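Local coordinates for F1 capsule-anchoring protein (Yersinia pestis, PDB 2XET) that is the Caf1A usher, whose C-terminal domain carries surface hydrophobic clusters important for assembly of the F1 capsular antigen, at residues R3-L8 and A78-T83; K50-W55 and S62-V67. All blocks are in the same frame, centred on the assembly; numbering follows the deposited sequence. Where two conformers were deposited one is given.

Contact 1: R3-L8 and A78-T83; sequences RLFLHL and AYRLST. With SO4 (sulfate ion), chain C; SO4 (sulfate ion), chain D.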
loop_
_atom_site.group_PDB
_atom_site.type_symbol
_atom_site.label_atom_id
_atom_site.label_comp_id
_atom_site.label_asym_id
_atom_site.label_seq_id
_atom_site.Cartn_x
_atom_site.Cartn_y
_atom_site.Cartn_z
ATOM N N ARG A 3 8.903 8.854 -0.858
ATOM C CA ARG A 3 9.025 7.581 -1.542
ATOM C C ARG A 3 9.339 6.482 -0.541
ATOM O O ARG A 3 10.097 6.686 0.434
ATOM C CB ARG A 3 10.060 7.654 -2.676
ATOM C CG ARG A 3 11.482 7.836 -2.233
ATOM C CD ARG A 3 12.405 8.458 -3.307
ATOM N NE ARG A 3 12.160 9.895 -3.505
ATOM C CZ ARG A 3 12.636 10.891 -2.742
ATOM N NH1 ARG A 3 13.385 10.670 -1.655
ATOM N NH2 ARG A 3 12.338 12.151 -3.049
ATOM N N LEU A 4 8.749 5.314 -0.776
ATOM C CA LEU A 4 8.897 4.210 0.164
ATOM C C LEU A 4 8.627 2.852 -0.440
ATOM O O LEU A 4 7.860 2.736 -1.404
ATOM C CB LEU A 4 7.969 4.419 1.365
ATOM C CG LEU A 4 6.551 3.862 1.209
ATOM C CD1 LEU A 4 6.007 3.549 2.596
ATOM C CD2 LEU A 4 5.732 4.887 0.492
ATOM N N PHE A 5 9.267 1.848 0.161
ATOM C CA PHE A 5 8.953 0.439 -0.018
ATOM C C PHE A 5 7.952 0.130 1.095
ATOM O O PHE A 5 8.261 0.355 2.291
ATOM C CB PHE A 5 10.195 -0.430 0.204
ATOM C CG PHE A 5 11.265 -0.249 -0.852
ATOM C CD1 PHE A 5 11.270 -1.042 -2.002
ATOM C CD2 PHE A 5 12.259 0.713 -0.691
ATOM C CE1 PHE A 5 12.256 -0.867 -2.979
ATOM C CE2 PHE A 5 13.241 0.900 -1.671
ATOM C CZ PHE A 5 13.233 0.107 -2.812
ATOM N N LEU A 6 6.781 -0.381 0.717
ATOM C CA LEU A 6 5.750 -0.721 1.699
ATOM C C LEU A 6 5.442 -2.216 1.723
ATOM O O LEU A 6 5.006 -2.783 0.713
ATOM C CB LEU A 6 4.468 0.066 1.391
ATOM C CG LEU A 6 3.312 -0.079 2.374
ATOM C CD1 LEU A 6 3.701 0.476 3.747
ATOM C CD2 LEU A 6 2.084 0.636 1.810
ATOM N N HIS A 7 5.726 -2.863 2.859
ATOM C CA HIS A 7 5.446 -4.279 3.004
ATOM C C HIS A 7 4.058 -4.432 3.575
ATOM O O HIS A 7 3.792 -3.962 4.678
ATOM C CB HIS A 7 6.465 -4.959 3.947
ATOM C CG HIS A 7 6.332 -6.446 4.015
ATOM N ND1 HIS A 7 6.789 -7.179 5.093
ATOM C CD2 HIS A 7 5.809 -7.344 3.144
ATOM C CE1 HIS A 7 6.542 -8.462 4.887
ATOM N NE2 HIS A 7 5.947 -8.590 3.715
ATOM N N LEU A 8 3.172 -5.059 2.804
ATOM C CA LEU A 8 1.781 -5.228 3.201
ATOM C C LEU A 8 1.524 -6.644 3.667
ATOM O O LEU A 8 2.045 -7.574 3.086
ATOM C CB LEU A 8 0.863 -4.911 2.005
ATOM C CG LEU A 8 0.831 -3.453 1.540
ATOM C CD1 LEU A 8 0.303 -3.400 0.099
ATOM C CD2 LEU A 8 -0.022 -2.582 2.475
ATOM N N ALA A 78 14.815 6.196 0.477
ATOM C CA ALA A 78 13.504 5.559 0.502
ATOM C C ALA A 78 13.343 4.779 1.810
ATOM O O ALA A 78 14.232 4.034 2.213
ATOM C CB ALA A 78 13.342 4.639 -0.697
ATOM N N TYR A 79 12.218 4.994 2.476
ATOM C CA TYR A 79 11.901 4.246 3.696
ATOM C C TYR A 79 11.507 2.810 3.382
ATOM O O TYR A 79 10.987 2.522 2.306
ATOM C CB TYR A 79 10.745 4.936 4.398
ATOM C CG TYR A 79 11.164 6.236 5.011
ATOM C CD1 TYR A 79 11.940 6.256 6.166
ATOM C CD2 TYR A 79 10.817 7.456 4.418
ATOM C CE1 TYR A 79 12.330 7.457 6.741
ATOM C CE2 TYR A 79 11.208 8.652 4.982
ATOM C CZ TYR A 79 11.971 8.650 6.130
ATOM O OH TYR A 79 12.398 9.824 6.701
ATOM N N ARG A 80 11.735 1.922 4.350
ATOM C CA ARG A 80 11.332 0.532 4.286
ATOM C C ARG A 80 10.285 0.397 5.400
ATOM O O ARG A 80 10.656 0.294 6.583
ATOM C CB ARG A 80 12.580 -0.301 4.582
ATOM C CG ARG A 80 12.523 -1.754 4.314
ATOM C CD ARG A 80 12.603 -2.125 2.855
ATOM N NE ARG A 80 12.305 -3.538 2.774
ATOM C CZ ARG A 80 11.932 -4.173 1.677
ATOM N NH1 ARG A 80 11.819 -3.521 0.520
ATOM N NH2 ARG A 80 11.669 -5.471 1.748
ATOM N N LEU A 81 9.001 0.489 5.035
ATOM C CA LEU A 81 7.928 0.498 6.032
ATOM C C LEU A 81 7.007 -0.715 5.911
ATOM O O LEU A 81 6.940 -1.356 4.851
ATOM C CB LEU A 81 7.099 1.772 5.878
ATOM C CG LEU A 81 7.776 3.151 5.971
ATOM C CD1 LEU A 81 6.732 4.244 6.094
ATOM C CD2 LEU A 81 8.749 3.222 7.148
ATOM N N SER A 82 6.293 -1.009 7.001
ATOM C CA SER A 82 5.329 -2.105 7.022
ATOM C C SER A 82 4.005 -1.619 7.572
ATOM O O SER A 82 3.972 -0.758 8.461
ATOM C CB SER A 82 5.821 -3.257 7.902
ATOM O OG SER A 82 6.996 -3.870 7.381
ATOM N N THR A 83 2.910 -2.165 7.051
ATOM C CA THR A 83 1.610 -1.876 7.641
ATOM C C THR A 83 0.615 -3.017 7.404
ATOM O O THR A 83 0.869 -3.920 6.612
ATOM C CB THR A 83 1.048 -0.521 7.156
ATOM O OG1 THR A 83 -0.011 -0.108 8.033
ATOM C CG2 THR A 83 0.533 -0.617 5.695
HETATM S S SO4 C . 10.267 -6.081 -1.868
HETATM O O1 SO4 C . 10.959 -4.809 -2.064
HETATM O O2 SO4 C . 10.339 -6.539 -0.478
HETATM O O3 SO4 C . 8.877 -5.965 -2.255
HETATM O O4 SO4 C . 10.926 -7.097 -2.685
HETATM S S SO4 D . 9.255 11.908 -5.251
HETATM O O1 SO4 D . 10.297 10.934 -5.613
HETATM O O2 SO4 D . 8.374 11.299 -4.275
HETATM O O3 SO4 D . 9.926 13.084 -4.693
HETATM O O4 SO4 D . 8.522 12.266 -6.471
#
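Leu-4 and Leu-81 meet at the apolar centre, their side chains crossing at about a right angle with CD1 of Leu-4 3.6 Å from CD1 of Leu-81. On the same face, Thr-83 CG2 touches two leucine methyls, 3.9 Å from Leu-6 CD1 and 3.8 Å from Leu-8 CD2; Leu-8 and Thr-83 lie side by side, pointing the same way. Val-67, Ser-65, Ile-51 and Val-53 pack against these leucines from other strands of the sheet.

Between the backbones, Phe-5 N, Leu-81 N, His-7 N and Thr-83 N bond in turn to Tyr-79 O, Phe-5 O, Leu-81 O and His-7 O; the bond from Tyr-79 N to Arg-3 O is weak. His-7 and Phe-5 thus each give and take one bond in this ladder.

Phe-5, His-7, Arg-80 and Ser-82 occupy the other, more exposed face. The Arg-80 chain bends at chi2 (75°), which sets CD beside Phe-5 CB; the two side chains cross obliquely, ring and guanidinium planes 53° apart, with NH1 3.5 Å from Phe-5 CB. Ala-78 CB approaches CE2 of the same ring at 3.9 Å. Two nearly straight bonds tie the Arg-80 end to one sulfate, NH1 to O1 at 3.0 Å and NH2 to O2 at 2.8 Å. Arg-3 grips a second sulfate through NE and NH2, while its NH1 bonds Ile-75 O and Gly-77 O; both anions probably come from the crystallisation liquor. Strand 39-45 flanks 2-10 and strand 62-68 lies beside 79-87, so this parallel pairing of chain-distant strands has a strand on both sides and forms an inner part of the mixed beta sheet in a transthyretin-clan usher domain.

Contact 2: K50-W55 and S62-V67; sequences KILVKW and SCSSNV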
loop_
_atom_site.group_PDB
_atom_site.type_symbol
_atom_site.label_atom_id
_atom_site.label_comp_id
_atom_site.label_asym_id
_atom_site.label_seq_id
_atom_site.Cartn_x
_atom_site.Cartn_y
_atom_site.Cartn_z
ATOM N N LYS A 50 -4.086 7.168 2.523
ATOM C CA LYS A 50 -4.906 5.973 2.707
ATOM C C LYS A 50 -4.941 5.272 1.356
ATOM O O LYS A 50 -5.161 5.919 0.326
ATOM C CB LYS A 50 -6.328 6.330 3.145
ATOM C CG LYS A 50 -6.384 6.896 4.582
ATOM C CD LYS A 50 -7.802 7.236 5.017
ATOM C CE LYS A 50 -7.766 7.924 6.380
ATOM N NZ LYS A 50 -7.356 6.962 7.439
ATOM N N ILE A 51 -4.702 3.966 1.373
ATOM C CA ILE A 51 -4.706 3.177 0.131
ATOM C C ILE A 51 -5.701 2.020 0.139
ATOM O O ILE A 51 -6.108 1.531 1.207
ATOM C CB ILE A 51 -3.278 2.648 -0.224
ATOM C CG1 ILE A 51 -2.761 1.695 0.868
ATOM C CG2 ILE A 51 -2.302 3.823 -0.498
ATOM C CD1 ILE A 51 -1.431 0.981 0.537
ATOM N N LEU A 52 -6.131 1.641 -1.069
ATOM C CA LEU A 52 -6.918 0.453 -1.311
ATOM C C LEU A 52 -6.039 -0.506 -2.093
ATOM O O LEU A 52 -5.341 -0.098 -3.024
ATOM C CB LEU A 52 -8.145 0.794 -2.159
ATOM C CG LEU A 52 -9.120 -0.349 -2.477
ATOM C CD1 LEU A 52 -9.800 -0.945 -1.227
ATOM C CD2 LEU A 52 -10.161 0.090 -3.519
ATOM N N VAL A 53 -6.095 -1.780 -1.708
ATOM C CA VAL A 53 -5.322 -2.824 -2.348
ATOM C C VAL A 53 -6.355 -3.855 -2.796
ATOM O O VAL A 53 -7.154 -4.326 -1.978
ATOM C CB VAL A 53 -4.266 -3.386 -1.380
ATOM C CG1 VAL A 53 -3.424 -4.448 -2.059
ATOM C CG2 VAL A 53 -3.382 -2.236 -0.851
ATOM N N LYS A 54 -6.381 -4.172 -4.091
ATOM C CA LYS A 54 -7.517 -4.915 -4.652
ATOM C C LYS A 54 -7.076 -6.032 -5.607
ATOM O O LYS A 54 -6.192 -5.804 -6.440
ATOM C CB LYS A 54 -8.472 -3.944 -5.361
ATOM C CG LYS A 54 -9.838 -4.542 -5.763
ATOM C CD LYS A 54 -10.737 -3.471 -6.369
ATOM C CE LYS A 54 -12.065 -4.057 -6.846
ATOM N NZ LYS A 54 -12.875 -2.978 -7.497
ATOM N N TRP A 55 -7.666 -7.224 -5.451
ATOM C CA TRP A 55 -7.411 -8.362 -6.357
ATOM C C TRP A 55 -8.702 -9.033 -6.849
ATOM O O TRP A 55 -8.656 -10.060 -7.521
ATOM C CB TRP A 55 -6.490 -9.412 -5.696
ATOM C CG TRP A 55 -6.981 -9.842 -4.353
ATOM C CD1 TRP A 55 -7.746 -10.943 -4.069
ATOM C CD2 TRP A 55 -6.739 -9.183 -3.095
ATOM N NE1 TRP A 55 -8.030 -10.987 -2.729
ATOM C CE2 TRP A 55 -7.404 -9.943 -2.097
ATOM C CE3 TRP A 55 -6.029 -8.033 -2.709
ATOM C CZ2 TRP A 55 -7.407 -9.566 -0.738
ATOM C CZ3 TRP A 55 -6.006 -7.676 -1.348
ATOM C CH2 TRP A 55 -6.707 -8.436 -0.386
ATOM N N SER A 62 -10.356 -7.306 -1.218
ATOM C CA SER A 62 -9.601 -6.060 -1.141
ATOM C C SER A 62 -9.320 -5.774 0.327
ATOM O O SER A 62 -9.932 -6.356 1.227
ATOM C CB SER A 62 -10.394 -4.905 -1.767
ATOM O OG SER A 62 -11.484 -4.533 -0.936
ATOM N N CYS A 63 -8.396 -4.855 0.557
ATOM C CA CYS A 63 -8.048 -4.448 1.923
ATOM C C CYS A 63 -7.599 -2.989 1.935
ATOM O O CYS A 63 -7.242 -2.433 0.880
ATOM C CB CYS A 63 -7.009 -5.388 2.536
ATOM S SG CYS A 63 -5.475 -5.564 1.587
ATOM N N SER A 64 -7.625 -2.369 3.111
ATOM C CA SER A 64 -7.340 -0.944 3.226
ATOM C C SER A 64 -6.212 -0.700 4.213
ATOM O O SER A 64 -6.152 -1.345 5.257
ATOM C CB SER A 64 -8.593 -0.181 3.675
ATOM O OG SER A 64 -9.637 -0.344 2.707
ATOM N N SER A 65 -5.343 0.254 3.889
ATOM C CA SER A 65 -4.188 0.566 4.737
ATOM C C SER A 65 -3.968 2.081 4.882
ATOM O O SER A 65 -4.187 2.844 3.941
ATOM C CB SER A 65 -2.905 -0.023 4.098
ATOM O OG SER A 65 -2.888 -1.439 4.141
ATOM N N ASN A 66 -3.500 2.510 6.057
ATOM C CA ASN A 66 -2.951 3.869 6.193
ATOM C C ASN A 66 -1.440 3.858 5.946
ATOM O O ASN A 66 -0.742 2.897 6.309
ATOM C CB ASN A 66 -3.233 4.447 7.585
ATOM C CG ASN A 66 -4.727 4.592 7.870
ATOM O OD1 ASN A 66 -5.514 4.960 6.989
ATOM N ND2 ASN A 66 -5.122 4.296 9.106
ATOM N N VAL A 67 -0.945 4.903 5.300
ATOM C CA VAL A 67 0.488 5.021 4.986
ATOM C C VAL A 67 0.998 6.331 5.600
ATOM O O VAL A 67 0.708 7.419 5.096
ATOM C CB VAL A 67 0.760 4.984 3.451
ATOM C CG1 VAL A 67 2.267 4.941 3.164
ATOM C CG2 VAL A 67 0.098 3.751 2.799
#
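Strands 50-54 and 62-67 run antiparallel at 158°, their axes 4.7 Å apart at closest approach, with Ile-51/Ser-65 and Val-53/Cys-63 as the hydrogen-bonded pairs. They are the two arms of a beta hairpin in the usher's C-terminal domain, and each of those pairs exchanges two N-H to O bonds.

On the buried face Ile-51 CG1 lies 3.7 Å from Ser-65 CB, and its CD1 reaches Val-67 CG2 at 3.9 Å. The hydroxyl of buried Ser-65 bonds Thr-84 O on strand 79-87. Val-53 CB packs on the sulfur of Cys-63, which forms the disulfide to Cys-85 and so ties the hairpin to that same strand.

The opposite face is more polar. Leu-52 CD1 rests near Cys-63 O and the hydroxyls of Ser-62 and Ser-64, both held by Asn-88 ND2. Lys-50 and Asn-66 lie side by side; the lysine chain bends at chi4 (-69°), and NZ bonds Asn-66 OD1 at 2.8 Å from above the carbonyl plane.

At the turn end, Ser-62 N lies over one face of the Trp-55 ring, toward its rim, 3.7 Å above the plane, while Cys-63 SG sits at the ring edge, 3.7 Å from CZ3.

In the fold
Both contacts belong to one mixed sheet, in which strands 62-68 and 79-87 are neighbours. Contact 1 joins strands distant in sequence in parallel; contact 2 joins hairpin arms in antiparallel. Each has a mostly apolar inward face and a more polar outward one, but contact 2 lies nearer the chain centre, about 6 Å against 8 Å between centres, with five buried residues against three. The inward faces meet: Leu-6 CD2 lies 3.8 Å from both Ile-51 CD1 and Val-67 CG2, and Leu-8 CD2 touches Ser-65 OG. In contact 1 two arginines hold sulfates, one of them beside the Phe-5 ring, whereas contact 2 has serine hydroxyls, a lysine-asparagine bond and an inner half-cystine.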